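Local coordinates for citrinin polyketide synthase (Monascus purpureus, PDB 5MPT), which builds the keto-aldehyde precursor of the mycotoxin citrinin from malonyl-CoA units, the part described here being its C-methylating methyltransferase domain, at residues V44-S48 with E127-E132; V265-S269 with C287-R292; L305-L311 with I378-S383. One frame throughout, in Å; residues are numbered along the deposited sequence.

Interaction 1 (V44-S48 with E127-E132); sequences VMPRS and ELLHDE. With EDO (1,2-ethanediol), chain C.
Leu128 and Arg47 pack where two helices pass one another, and their side chains run past each other in opposite directions. The CD1 methyl of Leu128 lies 3.7 Å from Arg47 CB and also sits over one face of the guanidinium, displaced toward its rim, so a single methyl group serves both the aliphatic stem and the flat head of the arginine. With CG of Leu128 anti to the backbone N (chi1 -170°), the two methyls are shared out, CD1 against Arg47 and CD2 more loosely toward Ser48 N, 4.2 Å away. Next to this, Val44 CG2 rests 3.9 Å from CD of Glu132, and His139 of helix 136-146 touches Val44, Ser48 and Leu128. Segment 44-48 belongs to helix 40-62, in the helix-turn-helix family region; helix 121-131 runs nearly antiparallel to it, 11.2 Å between the local axes, a gap bridged here largely by Arg47 and Leu128. In contrast to the close apolar packing of Leu128 and Val44, the outer side is polar and looser. Asp131 OD2 lies near the guanidinium plane of Arg47, gripped end-on by NH1 on its anti lone pair and by NH2 on the anti side, 33° out of the carboxylate plane. Asp131 OD1 accepts a straighter bond from His130 ND1. A water joins Arg47 NH1 to Glu132 OE2, while Glu132 OE1 receives a hydroxyl of ethanediol, probably from the crystallisation liquor.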
loop_
_atom_site.group_PDB
_atom_site.type_symbol
_atom_site.label_atom_id
_atom_site.label_comp_id
_atom_site.label_asym_id
_atom_site.label_seq_id
_atom_site.Cartn_x
_atom_site.Cartn_y
_atom_site.Cartn_z
ATOM N N VAL A 44 -2.360 2.600 18.138
ATOM C CA VAL A 44 -1.609 1.466 17.627
ATOM C C VAL A 44 -0.308 1.927 17.016
ATOM O O VAL A 44 0.758 1.422 17.373
ATOM C CB VAL A 44 -2.463 0.660 16.618
ATOM C CG1 VAL A 44 -1.809 -0.656 16.322
ATOM C CG2 VAL A 44 -3.826 0.375 17.203
ATOM N N MET A 45 -0.375 2.955 16.172
ATOM C CA MET A 45 0.817 3.395 15.447
ATOM C C MET A 45 1.938 3.892 16.352
ATOM O O MET A 45 3.101 3.621 16.027
ATOM C CB MET A 45 0.450 4.475 14.415
ATOM C CG MET A 45 -0.121 3.915 13.136
ATOM S SD MET A 45 -0.669 5.177 11.924
ATOM C CE MET A 45 0.841 6.205 11.955
ATOM N N PRO A 46 1.694 4.616 17.446
ATOM C CA PRO A 46 2.820 4.956 18.329
ATOM C C PRO A 46 3.516 3.726 18.861
ATOM O O PRO A 46 4.738 3.751 19.063
ATOM C CB PRO A 46 2.158 5.796 19.429
ATOM C CG PRO A 46 0.944 6.402 18.717
ATOM C CD PRO A 46 0.453 5.310 17.826
ATOM N N ARG A 47 2.791 2.614 18.998
ATOM C CA ARG A 47 3.413 1.418 19.548
ATOM C C ARG A 47 4.236 0.719 18.480
ATOM O O ARG A 47 5.339 0.237 18.753
ATOM C CB ARG A 47 2.368 0.467 20.128
ATOM C CG ARG A 47 1.629 1.080 21.294
ATOM C CD ARG A 47 0.574 0.145 21.871
ATOM N NE ARG A 47 1.176 -0.965 22.586
ATOM C CZ ARG A 47 0.494 -1.896 23.246
ATOM N NH1 ARG A 47 -0.838 -1.860 23.279
ATOM N NH2 ARG A 47 1.158 -2.859 23.892
ATOM N N SER A 48 3.733 0.665 17.251
ATOM C CA SER A 48 4.543 0.072 16.199
ATOM C C SER A 48 5.753 0.947 15.873
ATOM O O SER A 48 6.826 0.427 15.575
ATOM C CB SER A 48 3.680 -0.190 14.954
ATOM O OG SER A 48 3.103 0.986 14.426
ATOM N N GLU A 127 3.608 -7.799 23.865
ATOM C CA GLU A 127 2.530 -6.988 24.408
ATOM C C GLU A 127 1.645 -6.447 23.297
ATOM O O GLU A 127 0.420 -6.435 23.429
ATOM C CB GLU A 127 3.095 -5.838 25.241
ATOM C CG GLU A 127 3.696 -6.272 26.574
ATOM C CD GLU A 127 4.328 -5.113 27.336
ATOM O OE1 GLU A 127 4.383 -3.981 26.806
ATOM O OE2 GLU A 127 4.753 -5.326 28.480
ATOM N N LEU A 128 2.249 -5.987 22.205
ATOM C CA LEU A 128 1.480 -5.435 21.106
ATOM C C LEU A 128 0.631 -6.506 20.447
ATOM O O LEU A 128 -0.523 -6.253 20.100
ATOM C CB LEU A 128 2.446 -4.794 20.116
ATOM C CG LEU A 128 1.860 -3.957 19.005
ATOM C CD1 LEU A 128 0.910 -2.867 19.482
ATOM C CD2 LEU A 128 3.013 -3.337 18.210
ATOM N N LEU A 129 1.172 -7.714 20.279
ATOM C CA LEU A 129 0.370 -8.793 19.705
ATOM C C LEU A 129 -0.797 -9.164 20.616
ATOM O O LEU A 129 -1.903 -9.457 20.151
ATOM C CB LEU A 129 1.256 -10.009 19.449
ATOM C CG LEU A 129 2.329 -9.908 18.371
ATOM C CD1 LEU A 129 3.016 -11.221 18.312
ATOM C CD2 LEU A 129 1.703 -9.544 17.021
ATOM N N HIS A 130 -0.567 -9.179 21.923
ATOM C CA HIS A 130 -1.641 -9.521 22.842
ATOM C C HIS A 130 -2.673 -8.402 22.913
ATOM O O HIS A 130 -3.884 -8.663 22.946
ATOM C CB HIS A 130 -1.036 -9.831 24.215
ATOM C CG HIS A 130 -2.058 -10.020 25.290
ATOM N ND1 HIS A 130 -2.598 -8.963 25.986
ATOM C CD2 HIS A 130 -2.644 -11.137 25.778
ATOM C CE1 HIS A 130 -3.487 -9.420 26.852
ATOM N NE2 HIS A 130 -3.536 -10.736 26.745
ATOM N N ASP A 131 -2.221 -7.145 22.865
ATOM C CA ASP A 131 -3.134 -6.012 23.038
ATOM C C ASP A 131 -3.918 -5.657 21.782
ATOM O O ASP A 131 -5.023 -5.102 21.884
ATOM C CB ASP A 131 -2.343 -4.786 23.465
ATOM C CG ASP A 131 -1.840 -4.888 24.886
ATOM O OD1 ASP A 131 -2.219 -5.846 25.596
ATOM O OD2 ASP A 131 -1.077 -3.991 25.269
ATOM N N GLU A 132 -3.335 -5.896 20.616
ATOM C CA GLU A 132 -3.889 -5.462 19.338
ATOM C C GLU A 132 -3.838 -6.601 18.335
ATOM O O GLU A 132 -3.231 -6.479 17.261
ATOM C CB GLU A 132 -3.149 -4.230 18.838
ATOM C CG GLU A 132 -3.329 -3.027 19.721
ATOM C CD GLU A 132 -4.726 -2.468 19.679
ATOM O OE1 GLU A 132 -5.519 -2.885 18.796
ATOM O OE2 GLU A 132 -5.028 -1.600 20.527
HETATM C C1 EDO C . -9.930 -1.582 17.653
HETATM O O1 EDO C . -9.829 -0.296 18.263
HETATM C C2 EDO C . -8.586 -2.286 17.750
HETATM O O2 EDO C . -7.539 -1.335 17.491
HETATM O O HOH W 1 -2.858 -0.437 21.793
#

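Interaction 2 (V265-S269 with C287-R292); sequences VNIES and CVHATR. With SAH (S-adenosyl-L-homocysteine), chain B.
Ile267 meets Cys287 through its CD1 methyl, 3.7 Å from SG, and both residues touch the bound S-adenosylhomocysteine. CG1 and CD1 of Ile267 lie against the adenine, with CD1 3.5 Å from C2. The backbone N of Ile267 donates to adenine N1 at 3.0 Å. The exocyclic N6 of the base donates to OD1 of Asn266 at 2.9 Å, while CB of Cys287 lies beside the ribose oxygen O4'. One step out, Asn266 is itself positioned: its OD1 also takes the backbone N-H of Glu268, forming an Asx turn within a type I turn from Asn266 to Ser269. Glu268 ties this turn to the other segment, its CG and OE2 passing against CB of Thr291. OE2 accepts the backbone N of Arg292 at 2.8 Å, from above the carboxylate plane. OE1 takes NH1 of Arg292 on the syn side but tilted well out of that plane, the two flat groups standing 82° apart. Thr291 OG1 sits between its backbone N and carbonyl carbon (chi1 66°), which turns it back to Val288 O across the short 3-10 turn carrying the active-site His289; Ser297 bonds to the same hydroxyl. His289 hydrogen-bonds the active-site Glu315. The two loops follow strands 260-264 and 279-285 of the Rossmann-like sheet; helix 294-304 touches Ile267, Glu268 and Val288, and helix 347-356 (Trp350) and strand 309-316 (Leu313, Glu315) also touch Val288.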
loop_
_atom_site.group_PDB
_atom_site.type_symbol
_atom_site.label_atom_id
_atom_site.label_comp_id
_atom_site.label_asym_id
_atom_site.label_seq_id
_atom_site.Cartn_x
_atom_site.Cartn_y
_atom_site.Cartn_z
ATOM N N VAL A 265 0.989 -8.410 -16.366
ATOM C CA VAL A 265 0.878 -7.094 -16.989
ATOM C C VAL A 265 1.749 -6.121 -16.214
ATOM O O VAL A 265 1.662 -6.042 -14.985
ATOM C CB VAL A 265 -0.571 -6.579 -17.038
ATOM C CG1 VAL A 265 -0.606 -5.126 -17.542
ATOM C CG2 VAL A 265 -1.415 -7.485 -17.893
ATOM N N ASN A 266 2.571 -5.372 -16.929
ATOM C CA ASN A 266 3.429 -4.354 -16.338
ATOM C C ASN A 266 2.779 -2.993 -16.534
ATOM O O ASN A 266 2.530 -2.578 -17.678
ATOM C CB ASN A 266 4.806 -4.401 -16.994
ATOM C CG ASN A 266 5.797 -3.444 -16.370
ATOM O OD1 ASN A 266 5.446 -2.489 -15.692
ATOM N ND2 ASN A 266 7.069 -3.664 -16.688
ATOM N N ILE A 267 2.412 -2.358 -15.418
ATOM C CA ILE A 267 1.805 -1.029 -15.402
ATOM C C ILE A 267 2.592 -0.032 -16.224
ATOM O O ILE A 267 1.998 0.878 -16.824
ATOM C CB ILE A 267 1.669 -0.541 -13.950
ATOM C CG1 ILE A 267 0.737 -1.475 -13.181
ATOM C CG2 ILE A 267 1.219 0.931 -13.887
ATOM C CD1 ILE A 267 0.816 -1.361 -11.657
ATOM N N GLU A 268 3.933 -0.175 -16.273
ATOM C CA GLU A 268 4.774 0.802 -16.963
ATOM C C GLU A 268 4.778 0.611 -18.471
ATOM O O GLU A 268 5.184 1.532 -19.191
ATOM C CB GLU A 268 6.228 0.730 -16.462
ATOM C CG GLU A 268 6.349 1.099 -15.004
ATOM C CD GLU A 268 7.776 1.334 -14.535
ATOM O OE1 GLU A 268 8.697 1.390 -15.395
ATOM O OE2 GLU A 268 7.973 1.465 -13.310
ATOM N N SER A 269 4.350 -0.565 -18.960
ATOM C CA SER A 269 4.405 -0.860 -20.393
ATOM C C SER A 269 3.256 -0.216 -21.165
ATOM O O SER A 269 2.145 -0.111 -20.677
ATOM C CB SER A 269 4.340 -2.361 -20.630
ATOM O OG SER A 269 5.462 -3.015 -20.078
ATOM N N CYS A 287 0.003 -0.313 -5.832
ATOM C CA CYS A 287 0.970 -0.740 -6.827
ATOM C C CYS A 287 1.407 0.379 -7.753
ATOM O O CYS A 287 2.570 0.394 -8.172
ATOM C CB CYS A 287 0.417 -1.903 -7.658
ATOM S SG CYS A 287 -1.139 -1.468 -8.500
ATOM N N VAL A 288 0.536 1.335 -8.069
ATOM C CA VAL A 288 0.930 2.340 -9.053
ATOM C C VAL A 288 2.027 3.251 -8.472
ATOM O O VAL A 288 2.920 3.707 -9.192
ATOM C CB VAL A 288 -0.305 3.117 -9.548
ATOM C CG1 VAL A 288 0.113 4.264 -10.472
ATOM C CG2 VAL A 288 -1.286 2.185 -10.295
ATOM N N HIS A 289 2.016 3.497 -7.165
ATOM C CA HIS A 289 3.093 4.288 -6.575
ATOM C C HIS A 289 4.447 3.639 -6.755
ATOM O O HIS A 289 5.461 4.345 -6.687
ATOM C CB HIS A 289 2.837 4.558 -5.091
ATOM C CG HIS A 289 2.863 3.352 -4.208
ATOM N ND1 HIS A 289 1.753 2.956 -3.502
ATOM C CD2 HIS A 289 3.862 2.524 -3.825
ATOM C CE1 HIS A 289 2.052 1.909 -2.753
ATOM N NE2 HIS A 289 3.333 1.635 -2.916
ATOM N N ALA A 290 4.503 2.314 -6.961
ATOM C CA ALA A 290 5.787 1.614 -7.018
ATOM C C ALA A 290 6.448 1.741 -8.367
ATOM O O ALA A 290 7.572 1.240 -8.537
ATOM C CB ALA A 290 5.592 0.126 -6.698
ATOM N N THR A 291 5.817 2.429 -9.296
ATOM C CA THR A 291 6.386 2.549 -10.628
ATOM C C THR A 291 7.293 3.776 -10.711
ATOM O O THR A 291 7.310 4.646 -9.834
ATOM C CB THR A 291 5.284 2.614 -11.691
ATOM O OG1 THR A 291 4.508 3.815 -11.560
ATOM C CG2 THR A 291 4.359 1.417 -11.600
ATOM N N ARG A 292 8.027 3.864 -11.828
ATOM C CA ARG A 292 9.030 4.903 -11.984
ATOM C C ARG A 292 8.415 6.282 -12.140
ATOM O O ARG A 292 8.966 7.269 -11.645
ATOM C CB ARG A 292 9.893 4.571 -13.195
ATOM C CG ARG A 292 10.770 3.331 -13.004
ATOM C CD ARG A 292 11.566 2.945 -14.268
ATOM N NE ARG A 292 12.552 1.907 -13.938
ATOM C CZ ARG A 292 12.220 0.633 -13.725
ATOM N NH1 ARG A 292 10.960 0.245 -13.831
ATOM N NH2 ARG A 292 13.132 -0.262 -13.382
HETATM N N SAH B . -2.273 -5.263 -4.358
HETATM C CA SAH B . -1.178 -5.918 -3.582
HETATM C CB SAH B . -0.561 -5.133 -2.430
HETATM C CG SAH B . 0.377 -4.016 -2.850
HETATM S SD SAH B . 1.996 -4.791 -3.189
HETATM C C SAH B . -1.748 -7.243 -3.002
HETATM O O SAH B . -0.803 -8.142 -2.824
HETATM O OXT SAH B . -2.905 -7.416 -2.711
HETATM C "C5'" SAH B . 2.441 -4.086 -4.798
HETATM C "C4'" SAH B . 2.137 -5.097 -5.884
HETATM O "O4'" SAH B . 2.393 -4.407 -7.127
HETATM C "C3'" SAH B . 3.022 -6.350 -5.883
HETATM O "O3'" SAH B . 2.167 -7.465 -6.116
HETATM C "C2'" SAH B . 3.993 -6.104 -7.051
HETATM O "O2'" SAH B . 4.384 -7.309 -7.705
HETATM C "C1'" SAH B . 3.128 -5.255 -7.975
HETATM N N9 SAH B . 3.843 -4.416 -8.929
HETATM C C8 SAH B . 4.986 -3.689 -8.728
HETATM N N7 SAH B . 5.422 -3.067 -9.797
HETATM C C5 SAH B . 4.501 -3.414 -10.777
HETATM C C6 SAH B . 4.396 -3.086 -12.142
HETATM N N6 SAH B . 5.282 -2.332 -12.803
HETATM N N1 SAH B . 3.354 -3.597 -12.826
HETATM C C2 SAH B . 2.479 -4.381 -12.189
HETATM N N3 SAH B . 2.467 -4.757 -10.910
HETATM C C4 SAH B . 3.518 -4.239 -10.252
#

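Interaction 3 (L305-L311 with I378-S383); sequences LRPDGFL and IIALAS
Phe310 and Ile379 meet because of their first torsions: CG of Phe310 is placed between its own backbone N and carbonyl carbon (chi1 63°), and CG1 of Ile379 swings away from its backbone N (chi1 -169°), which carries the CD1 methyl over one face of the ring. That methyl lies 4.1 Å from the centroid of the Phe310 ring, a CH-pi contact, while CG1 of Ile379 touches ring atom CD2. Leu381 adds its CD1 methyl against CB of Phe310, and Ile17 of helix 14-26 packs on all three of these side chains. Beneath them runs an antiparallel ladder. Phe310 and Leu381 form a non-hydrogen-bonded pair; Leu311 and Ala380 form a hydrogen-bonded one, with Leu311 N to Ala380 O at 2.7 Å and Ala380 N to Leu311 O at 2.8 Å. The side chains of Leu311 and Ala380 project from the other face of the sheet, where Tyr359 touches both. The mixed sheet has strand order 3-2-1-4-5-7-6, with 375-381 the antiparallel strand inserted between 309-316 and the edge strand 361-364, as in the class I methyltransferase fold. At the end of the ladder Ala382 N gives a nearly straight bond to Gly309 O at 2.9 Å. Beyond it a type I turn from Arg306 to Gly309 takes the chain through a corner, braced by Arg306, which grips Asp308 side-on through NE and NH2, one to each carboxylate oxygen. The methyl of Ala382 tucks against this turn, 3.5 Å from Arg306 O, and beside CB of Leu305. A water gives hydrogen bonds to Pro307 O and Gly309 O while accepting from Ser383 N.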
loop_
_atom_site.group_PDB
_atom_site.type_symbol
_atom_site.label_atom_id
_atom_site.label_comp_id
_atom_site.label_asym_id
_atom_site.label_seq_id
_atom_site.Cartn_x
_atom_site.Cartn_y
_atom_site.Cartn_z
ATOM N N LEU A 305 -8.555 1.940 -20.484
ATOM C CA LEU A 305 -9.944 2.170 -20.096
ATOM C C LEU A 305 -10.787 2.470 -21.314
ATOM O O LEU A 305 -10.374 3.209 -22.216
ATOM C CB LEU A 305 -10.074 3.343 -19.129
ATOM C CG LEU A 305 -9.508 3.090 -17.733
ATOM C CD1 LEU A 305 -9.563 4.332 -16.865
ATOM C CD2 LEU A 305 -10.262 1.957 -17.049
ATOM N N ARG A 306 -11.984 1.893 -21.327
ATOM C CA ARG A 306 -13.033 2.408 -22.186
ATOM C C ARG A 306 -13.292 3.881 -21.851
ATOM O O ARG A 306 -13.062 4.311 -20.718
ATOM C CB ARG A 306 -14.319 1.614 -21.987
ATOM C CG ARG A 306 -14.238 0.141 -22.326
ATOM C CD ARG A 306 -15.373 -0.598 -21.661
ATOM N NE ARG A 306 -16.670 0.033 -21.929
ATOM C CZ ARG A 306 -17.485 -0.321 -22.932
ATOM N NH1 ARG A 306 -17.149 -1.324 -23.707
ATOM N NH2 ARG A 306 -18.663 0.290 -23.123
ATOM N N PRO A 307 -13.799 4.664 -22.815
ATOM C CA PRO A 307 -14.145 6.070 -22.536
ATOM C C PRO A 307 -15.124 6.238 -21.400
ATOM O O PRO A 307 -15.103 7.280 -20.732
ATOM C CB PRO A 307 -14.772 6.540 -23.863
ATOM C CG PRO A 307 -14.182 5.703 -24.854
ATOM C CD PRO A 307 -13.926 4.361 -24.246
ATOM N N ASP A 308 -15.997 5.262 -21.170
ATOM C CA ASP A 308 -16.960 5.343 -20.084
ATOM C C ASP A 308 -16.433 4.742 -18.781
ATOM O O ASP A 308 -17.183 4.667 -17.805
ATOM C CB ASP A 308 -18.293 4.682 -20.485
ATOM C CG ASP A 308 -18.163 3.194 -20.797
ATOM O OD1 ASP A 308 -17.127 2.618 -20.502
ATOM O OD2 ASP A 308 -19.094 2.567 -21.348
ATOM N N GLY A 309 -15.150 4.375 -18.726
ATOM C CA GLY A 309 -14.600 3.668 -17.585
ATOM C C GLY A 309 -13.915 4.563 -16.567
ATOM O O GLY A 309 -13.850 5.787 -16.687
ATOM N N PHE A 310 -13.334 3.903 -15.562
ATOM C CA PHE A 310 -12.630 4.637 -14.525
ATOM C C PHE A 310 -11.578 3.768 -13.866
ATOM O O PHE A 310 -11.649 2.528 -13.844
ATOM C CB PHE A 310 -13.573 5.171 -13.438
ATOM C CG PHE A 310 -14.279 4.110 -12.670
ATOM C CD1 PHE A 310 -15.523 3.676 -13.057
ATOM C CD2 PHE A 310 -13.728 3.584 -11.525
ATOM C CE1 PHE A 310 -16.183 2.716 -12.367
ATOM C CE2 PHE A 310 -14.412 2.623 -10.801
ATOM C CZ PHE A 310 -15.627 2.193 -11.208
ATOM N N LEU A 311 -10.624 4.470 -13.284
ATOM C CA LEU A 311 -9.612 3.911 -12.410
ATOM C C LEU A 311 -10.024 4.101 -10.956
ATOM O O LEU A 311 -10.381 5.210 -10.555
ATOM C CB LEU A 311 -8.278 4.603 -12.670
ATOM C CG LEU A 311 -7.121 4.363 -11.672
ATOM C CD1 LEU A 311 -6.723 2.907 -11.684
ATOM C CD2 LEU A 311 -5.968 5.242 -12.068
ATOM N N ILE A 378 -9.089 6.543 -4.546
ATOM C CA ILE A 378 -8.979 7.670 -5.462
ATOM C C ILE A 378 -9.564 7.176 -6.766
ATOM O O ILE A 378 -9.064 6.211 -7.364
ATOM C CB ILE A 378 -7.527 8.152 -5.654
ATOM C CG1 ILE A 378 -6.874 8.491 -4.317
ATOM C CG2 ILE A 378 -7.475 9.377 -6.562
ATOM C CD1 ILE A 378 -5.353 8.706 -4.432
ATOM N N ILE A 379 -10.674 7.766 -7.160
ATOM C CA ILE A 379 -11.336 7.393 -8.405
ATOM C C ILE A 379 -11.002 8.425 -9.466
ATOM O O ILE A 379 -10.921 9.632 -9.179
ATOM C CB ILE A 379 -12.865 7.241 -8.197
ATOM C CG1 ILE A 379 -13.485 6.599 -9.433
ATOM C CG2 ILE A 379 -13.551 8.599 -7.898
ATOM C CD1 ILE A 379 -14.948 6.170 -9.203
ATOM N N ALA A 380 -10.809 7.948 -10.702
ATOM C CA ALA A 380 -10.419 8.793 -11.826
ATOM C C ALA A 380 -11.159 8.313 -13.073
ATOM O O ALA A 380 -10.965 7.181 -13.528
ATOM C CB ALA A 380 -8.911 8.769 -12.015
ATOM N N LEU A 381 -12.041 9.153 -13.575
ATOM C CA LEU A 381 -12.844 8.818 -14.737
ATOM C C LEU A 381 -12.070 9.108 -16.014
ATOM O O LEU A 381 -11.394 10.140 -16.138
ATOM C CB LEU A 381 -14.150 9.606 -14.723
ATOM C CG LEU A 381 -15.278 9.070 -13.838
ATOM C CD1 LEU A 381 -14.889 8.947 -12.411
ATOM C CD2 LEU A 381 -16.508 9.972 -13.988
ATOM N N ALA A 382 -12.170 8.181 -16.965
ATOM C CA ALA A 382 -11.449 8.352 -18.229
ATOM C C ALA A 382 -11.881 9.597 -18.991
ATOM O O ALA A 382 -11.049 10.199 -19.683
ATOM C CB ALA A 382 -11.632 7.140 -19.129
ATOM N N SER A 383 -13.174 9.957 -18.936
ATOM C CA SER A 383 -13.742 11.113 -19.616
ATOM C C SER A 383 -14.389 12.077 -18.621
ATOM O O SER A 383 -14.749 11.702 -17.499
ATOM C CB SER A 383 -14.811 10.679 -20.627
ATOM O OG SER A 383 -14.365 9.610 -21.438
HETATM O O HOH W 2 -15.255 7.869 -17.999
#

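In the fold
From the N terminus, interaction 1 closes first, bringing helix 121-131 back onto helix 40-62 and closing a span of 78 residues whose regular parts are mostly helix. Interaction 2 opens only later and spans just 17 residues, joining the loops that follow strands 260-264 and 279-285 beside the cofactor. Interaction 3 comes last and draws strand 375-381 back to strand 309-316 over 66 residues. The three contacts follow in series, so none nests within or crosses another. Interaction 2 lies in loops at the ends of strands of the sheet in which interaction 3 pairs two strands, their centres about 17 Å apart; interaction 1 lies on the opposite side of the chain's centre from both.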